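Local coordinates for ubiquitin-like-specific protease 2 (Saccharomyces cerevisiae, PDB 5LNB), which removes SUMO from conjugated proteins as a cysteine protease of the C48 (Ulp1) family, this chain comprising its catalytic domain, at residues Ser120-Ser125 / Gln169-Glu174; Thr163-Arg168 / Ser213-His218. All coordinates share one frame; numbering follows the deposited sequence.

Interaction 1: residues Ser120-Ser125 / Gln169-Glu174; sequences SYHWFS and QTHSRE. With ACT (acetate ion), chain B.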
loop_
_atom_site.group_PDB
_atom_site.type_symbol
_atom_site.label_atom_id
_atom_site.label_comp_id
_atom_site.label_asym_id
_atom_site.label_seq_id
_atom_site.Cartn_x
_atom_site.Cartn_y
_atom_site.Cartn_z
ATOM N N SER A 120 -7.987 -13.016 -5.394
ATOM C CA SER A 120 -7.700 -14.081 -6.361
ATOM C C SER A 120 -6.372 -13.841 -7.074
ATOM O O SER A 120 -6.275 -13.879 -8.302
ATOM C CB SER A 120 -8.831 -14.216 -7.375
ATOM O OG SER A 120 -10.060 -14.465 -6.721
ATOM N N TYR A 121 -5.335 -13.570 -6.283
ATOM C CA TYR A 121 -3.960 -13.444 -6.757
ATOM C C TYR A 121 -3.735 -12.215 -7.626
ATOM O O TYR A 121 -2.696 -12.114 -8.290
ATOM C CB TYR A 121 -3.519 -14.702 -7.511
ATOM C CG TYR A 121 -3.331 -15.875 -6.588
ATOM C CD1 TYR A 121 -2.110 -16.093 -5.949
ATOM C CD2 TYR A 121 -4.375 -16.753 -6.327
ATOM C CE1 TYR A 121 -1.927 -17.160 -5.090
ATOM C CE2 TYR A 121 -4.203 -17.825 -5.463
ATOM C CZ TYR A 121 -2.972 -18.023 -4.847
ATOM O OH TYR A 121 -2.795 -19.084 -3.980
ATOM N N HIS A 122 -4.670 -11.274 -7.632
ATOM C CA HIS A 122 -4.537 -10.009 -8.336
ATOM C C HIS A 122 -4.361 -8.909 -7.299
ATOM O O HIS A 122 -5.275 -8.648 -6.512
ATOM C CB HIS A 122 -5.764 -9.743 -9.211
ATOM C CG HIS A 122 -5.763 -8.395 -9.873
ATOM N ND1 HIS A 122 -6.880 -7.870 -10.490
ATOM C CD2 HIS A 122 -4.780 -7.473 -10.027
ATOM C CE1 HIS A 122 -6.589 -6.680 -10.988
ATOM N NE2 HIS A 122 -5.322 -6.415 -10.720
ATOM N N TRP A 123 -3.190 -8.271 -7.306
ATOM C CA TRP A 123 -2.900 -7.131 -6.448
ATOM C C TRP A 123 -3.276 -5.820 -7.132
ATOM O O TRP A 123 -2.930 -5.595 -8.296
ATOM C CB TRP A 123 -1.414 -7.074 -6.096
ATOM C CG TRP A 123 -0.926 -8.002 -5.021
ATOM C CD1 TRP A 123 -0.131 -9.109 -5.188
ATOM C CD2 TRP A 123 -1.143 -7.872 -3.608
ATOM N NE1 TRP A 123 0.132 -9.694 -3.964
ATOM C CE2 TRP A 123 -0.472 -8.950 -2.980
ATOM C CE3 TRP A 123 -1.856 -6.963 -2.815
ATOM C CZ2 TRP A 123 -0.485 -9.134 -1.594
ATOM C CZ3 TRP A 123 -1.873 -7.146 -1.444
ATOM C CH2 TRP A 123 -1.189 -8.228 -0.845
ATOM N N PHE A 124 -3.966 -4.953 -6.402
ATOM C CA PHE A 124 -4.030 -3.536 -6.739
ATOM C C PHE A 124 -4.197 -2.790 -5.419
ATOM O O PHE A 124 -4.113 -3.391 -4.344
ATOM C CB PHE A 124 -5.122 -3.249 -7.788
ATOM C CG PHE A 124 -6.531 -3.535 -7.325
ATOM C CD1 PHE A 124 -7.326 -2.521 -6.803
ATOM C CD2 PHE A 124 -7.074 -4.805 -7.448
ATOM C CE1 PHE A 124 -8.631 -2.776 -6.389
ATOM C CE2 PHE A 124 -8.383 -5.068 -7.038
ATOM C CZ PHE A 124 -9.158 -4.054 -6.505
ATOM N N SER A 125 -4.404 -1.477 -5.481
ATOM C CA SER A 125 -4.396 -0.702 -4.245
ATOM C C SER A 125 -5.239 0.560 -4.392
ATOM O O SER A 125 -5.497 1.039 -5.499
ATOM C CB SER A 125 -2.961 -0.342 -3.844
ATOM O OG SER A 125 -2.919 0.381 -2.630
ATOM N N GLN A 169 -8.253 -2.563 -15.794
ATOM C CA GLN A 169 -9.486 -2.882 -15.090
ATOM C C GLN A 169 -9.894 -1.721 -14.194
ATOM O O GLN A 169 -9.051 -0.978 -13.683
ATOM C CB GLN A 169 -9.349 -4.134 -14.216
ATOM C CG GLN A 169 -8.973 -5.402 -14.947
ATOM C CD GLN A 169 -8.908 -6.608 -14.021
ATOM O OE1 GLN A 169 -9.379 -6.566 -12.882
ATOM N NE2 GLN A 169 -8.317 -7.686 -14.508
ATOM N N THR A 170 -11.201 -1.609 -13.981
ATOM C CA THR A 170 -11.801 -0.684 -13.036
ATOM C C THR A 170 -12.489 -1.500 -11.944
ATOM O O THR A 170 -12.876 -2.652 -12.166
ATOM C CB THR A 170 -12.791 0.248 -13.739
ATOM O OG1 THR A 170 -13.870 -0.528 -14.274
ATOM C CG2 THR A 170 -12.097 0.992 -14.892
ATOM N N HIS A 171 -12.642 -0.911 -10.760
ATOM C CA HIS A 171 -12.917 -1.711 -9.571
ATOM C C HIS A 171 -14.079 -1.161 -8.762
ATOM O O HIS A 171 -14.064 -1.168 -7.533
ATOM C CB HIS A 171 -11.661 -1.825 -8.714
ATOM C CG HIS A 171 -10.537 -2.509 -9.415
ATOM N ND1 HIS A 171 -10.579 -3.845 -9.753
ATOM C CD2 HIS A 171 -9.354 -2.040 -9.877
ATOM C CE1 HIS A 171 -9.461 -4.175 -10.373
ATOM N NE2 HIS A 171 -8.700 -3.100 -10.460
ATOM N N SER A 172 -15.126 -0.709 -9.448
ATOM C CA SER A 172 -16.338 -0.264 -8.765
ATOM C C SER A 172 -16.842 -1.300 -7.757
ATOM O O SER A 172 -17.124 -0.973 -6.595
ATOM C CB SER A 172 -17.409 0.048 -9.808
ATOM O OG SER A 172 -18.534 0.632 -9.204
ATOM N N ARG A 173 -16.969 -2.559 -8.186
ATOM C CA ARG A 173 -17.532 -3.585 -7.312
ATOM C C ARG A 173 -16.654 -3.835 -6.088
ATOM O O ARG A 173 -17.170 -4.029 -4.981
ATOM C CB ARG A 173 -17.745 -4.885 -8.081
ATOM C CG ARG A 173 -19.041 -4.942 -8.876
ATOM C CD ARG A 173 -19.230 -6.300 -9.544
ATOM N NE ARG A 173 -18.199 -6.570 -10.546
ATOM C CZ ARG A 173 -17.132 -7.336 -10.341
ATOM N NH1 ARG A 173 -16.953 -7.925 -9.165
ATOM N NH2 ARG A 173 -16.243 -7.516 -11.313
ATOM N N GLU A 174 -15.327 -3.857 -6.263
ATOM C CA GLU A 174 -14.427 -4.143 -5.144
ATOM C C GLU A 174 -14.229 -2.948 -4.223
ATOM O O GLU A 174 -13.866 -3.136 -3.061
ATOM C CB GLU A 174 -13.045 -4.602 -5.642
ATOM C CG GLU A 174 -13.055 -5.891 -6.444
ATOM C CD GLU A 174 -13.423 -5.670 -7.905
ATOM O OE1 GLU A 174 -12.829 -4.771 -8.538
ATOM O OE2 GLU A 174 -14.306 -6.388 -8.419
HETATM C C ACT B . -4.393 -15.038 -2.053
HETATM O O ACT B . -4.853 -14.601 -3.144
HETATM O OXT ACT B . -4.187 -14.212 -1.135
HETATM C CH3 ACT B . -4.100 -16.492 -1.824
#
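The H171 imidazole lies flat on the F124 ring in a face-to-face stack, centroids 3.6 Å apart and planes 6° from parallel, with H171 NE2 over the middle of the phenyl and F124 CZ toward the rim of the imidazole. H122, F124 and H171 form an aromatic cluster that includes H122, probably the histidine of the His-Asp-Cys triad of C48 proteases with D165 and C215. On the opposite face of H171 is the backbone carbon of Q169; H122 CE1 comes to its edge, the two imidazole planes set obliquely at 57°. The H122 ring has F124 CD2 over one face and Q169 OE1 at its edge, 3.4 Å from H122 CE1; this tip-to-tip meeting has the amide steeply turned against the ring. The phenyl edge of F124 takes E174 CB, 4.0 Å from F124 CZ. H122 NE2 binds D165 OD1 and H171 NE2 binds D165 OD2, which makes H171 a second-shell residue steadying the carboxylate. H171 also stands at the N-cap position of helix 172-190, and there its other nitrogen is used: H171 ND1 donates to E174 OE1 at 2.7 Å, the oxygen nearly in the ring plane. Gripped at both nitrogens, the imidazole has its rotation fixed. An alanine here would probably leave D165 OD2 and E174 OE1 without this donor and open a gap over the F124 face. F124 reaches the stack with CG between its backbone N and carbonyl carbon (chi1 64°). An acetate, probably from the crystallisation liquor, lies over one face of the Y121 ring, its CH3 3.6 Å from Y121 CZ.

Interaction 2: residues Thr163-Arg168 / Ser213-His218; sequences TFDSLR and SDCGVH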
loop_
_atom_site.group_PDB
_atom_site.type_symbol
_atom_site.label_atom_id
_atom_site.label_comp_id
_atom_site.label_asym_id
_atom_site.label_seq_id
_atom_site.Cartn_x
_atom_site.Cartn_y
_atom_site.Cartn_z
ATOM N N THR A 163 -7.778 4.761 -6.784
ATOM C CA THR A 163 -7.618 3.335 -7.054
ATOM C C THR A 163 -6.754 3.139 -8.296
ATOM O O THR A 163 -7.052 3.700 -9.359
ATOM C CB THR A 163 -8.984 2.668 -7.264
ATOM O OG1 THR A 163 -9.870 3.057 -6.212
ATOM C CG2 THR A 163 -8.862 1.148 -7.266
ATOM N N PHE A 164 -5.695 2.331 -8.174
ATOM C CA PHE A 164 -4.738 2.180 -9.264
ATOM C C PHE A 164 -4.335 0.716 -9.423
ATOM O O PHE A 164 -4.094 0.007 -8.439
ATOM C CB PHE A 164 -3.499 3.072 -9.054
ATOM C CG PHE A 164 -3.019 3.136 -7.622
ATOM C CD1 PHE A 164 -1.925 2.376 -7.204
ATOM C CD2 PHE A 164 -3.662 3.947 -6.690
ATOM C CE1 PHE A 164 -1.477 2.432 -5.892
ATOM C CE2 PHE A 164 -3.225 3.998 -5.372
ATOM C CZ PHE A 164 -2.124 3.243 -4.972
ATOM N N ASP A 165 -4.279 0.276 -10.678
ATOM C CA ASP A 165 -4.140 -1.130 -11.024
ATOM C C ASP A 165 -3.293 -1.217 -12.285
ATOM O O ASP A 165 -3.583 -0.533 -13.268
ATOM C CB ASP A 165 -5.523 -1.757 -11.256
ATOM C CG ASP A 165 -5.469 -3.245 -11.563
ATOM O OD1 ASP A 165 -4.373 -3.850 -11.555
ATOM O OD2 ASP A 165 -6.552 -3.817 -11.803
ATOM N N SER A 166 -2.253 -2.050 -12.254
ATOM C CA SER A 166 -1.425 -2.225 -13.435
ATOM C C SER A 166 -2.145 -3.000 -14.529
ATOM O O SER A 166 -1.726 -2.930 -15.687
ATOM C CB SER A 166 -0.109 -2.919 -13.072
ATOM O OG SER A 166 -0.355 -4.123 -12.371
ATOM N N LEU A 167 -3.208 -3.733 -14.202
ATOM C CA LEU A 167 -4.033 -4.345 -15.237
ATOM C C LEU A 167 -5.074 -3.343 -15.739
ATOM O O LEU A 167 -5.364 -2.330 -15.092
ATOM C CB LEU A 167 -4.716 -5.615 -14.722
ATOM C CG LEU A 167 -3.753 -6.692 -14.193
ATOM C CD1 LEU A 167 -4.493 -7.957 -13.768
ATOM C CD2 LEU A 167 -2.653 -7.025 -15.220
ATOM N N ARG A 168 -5.640 -3.635 -16.912
ATOM C CA ARG A 168 -6.594 -2.723 -17.545
ATOM C C ARG A 168 -8.001 -3.016 -17.021
ATOM O O ARG A 168 -8.848 -3.613 -17.690
ATOM C CB ARG A 168 -6.502 -2.837 -19.064
ATOM C CG ARG A 168 -5.205 -2.248 -19.627
ATOM C CD ARG A 168 -5.068 -2.479 -21.120
ATOM N NE ARG A 168 -6.150 -1.839 -21.863
ATOM C CZ ARG A 168 -6.011 -0.747 -22.610
ATOM N NH1 ARG A 168 -4.824 -0.165 -22.728
ATOM N NH2 ARG A 168 -7.059 -0.242 -23.249
ATOM N N SER A 213 0.834 -11.674 -12.274
ATOM C CA SER A 213 1.771 -12.031 -11.213
ATOM C C SER A 213 2.793 -10.934 -10.924
ATOM O O SER A 213 3.436 -10.984 -9.872
ATOM C CB SER A 213 2.475 -13.345 -11.557
ATOM O OG SER A 213 3.324 -13.219 -12.687
ATOM N N ASP A 214 2.952 -9.944 -11.815
ATOM C CA ASP A 214 3.735 -8.747 -11.507
ATOM C C ASP A 214 2.941 -7.668 -10.761
ATOM O O ASP A 214 3.538 -6.668 -10.340
ATOM C CB ASP A 214 4.305 -8.105 -12.781
ATOM C CG ASP A 214 5.508 -8.860 -13.366
ATOM O OD1 ASP A 214 6.179 -9.632 -12.639
ATOM O OD2 ASP A 214 5.780 -8.662 -14.573
ATOM N N CYS A 215 1.623 -7.822 -10.603
ATOM C CA CYS A 215 0.819 -6.759 -9.992
ATOM C C CYS A 215 1.338 -6.348 -8.616
ATOM O O CYS A 215 1.322 -5.161 -8.268
ATOM C CB CYS A 215 -0.636 -7.200 -9.883
ATOM S SG CYS A 215 -1.464 -7.211 -11.454
ATOM N N GLY A 216 1.790 -7.311 -7.811
ATOM C CA GLY A 216 2.284 -6.963 -6.487
ATOM C C GLY A 216 3.480 -6.030 -6.529
ATOM O O GLY A 216 3.627 -5.167 -5.657
ATOM N N VAL A 217 4.340 -6.185 -7.544
ATOM C CA VAL A 217 5.503 -5.317 -7.712
ATOM C C VAL A 217 5.066 -3.914 -8.117
ATOM O O VAL A 217 5.648 -2.917 -7.677
ATOM C CB VAL A 217 6.477 -5.922 -8.749
ATOM C CG1 VAL A 217 7.633 -4.970 -9.048
ATOM C CG2 VAL A 217 7.014 -7.258 -8.274
ATOM N N HIS A 218 4.048 -3.813 -8.976
ATOM C CA HIS A 218 3.539 -2.504 -9.366
ATOM C C HIS A 218 2.884 -1.785 -8.194
ATOM O O HIS A 218 3.041 -0.569 -8.054
ATOM C CB HIS A 218 2.562 -2.641 -10.525
ATOM C CG HIS A 218 3.233 -2.955 -11.820
ATOM N ND1 HIS A 218 3.732 -1.977 -12.651
ATOM C CD2 HIS A 218 3.509 -4.139 -12.416
ATOM C CE1 HIS A 218 4.277 -2.544 -13.710
ATOM N NE2 HIS A 218 4.159 -3.855 -13.590
HETATM O O HOH W 1 -1.406 -3.518 -9.661
#
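D165, the presumed triad aspartate, is where 163-168 first nears the other segment, bringing OD1 to 4.4 Å from C215 SG. The same OD1 takes the backbone N-H of L167 at 2.9 Å, closing an Asx turn, with S166, between them, next to C215. That donor stands well above the carboxylate plane, 71° out of it, so the aspartate is anchored to its own loop as well as to the two histidines that bind it. S166 follows at the closest backbone approach, its CA 6.1 Å from that of C215. Its CB rests over one face of the H218 imidazole, a CH-pi contact with CB 3.9 Å from the ring centroid and displaced toward CG. With OG between the backbone N and the carbonyl carbon (chi1 53°), the hydroxyl is turned to C215, and S166 OG lies 3.4 Å from C215 SG. A water bridges the backbones as well: it accepts from S166 N at 3.1 Å and gives a weak bond to C215 O. L167 completes the contact by setting its branch point beside the sulfur, L167 CG being 3.6 Å from C215 SG, with both methyls a little farther away. The sulfur is thus flanked by a hydroxyl on one residue and an isobutyl group on the next. On the helix side, H218 ND1 is bonded to R261 and D214 forms a salt bridge with R265. The loop after strand 159-164 packs against the beginning of helix 215-228; the strand itself pairs with strands 122-129 and 199-203, and L167 also packs on H122 of strand 122-129.

Overall arrangement
From the N terminus, the chain first passes 120-125, entering the central strand 122-129 of the mixed sheet. It then runs through helix 131-136 and strand 159-164 to 163-168, and directly on into 169-174 at the start of helix 172-190, where interaction 1 closes its loop. Only after that helix and strand 199-203 does it reach 213-218 and close interaction 2. The segments alternate, so the two loops cross. Interaction 1 ties strand 122-129 to helix 172-190; interaction 2 ties the end of strand 159-164 to helix 215-228. Their centres are about 9 Å apart, and D165 joins them, bonding to histidines from both segments of interaction 1.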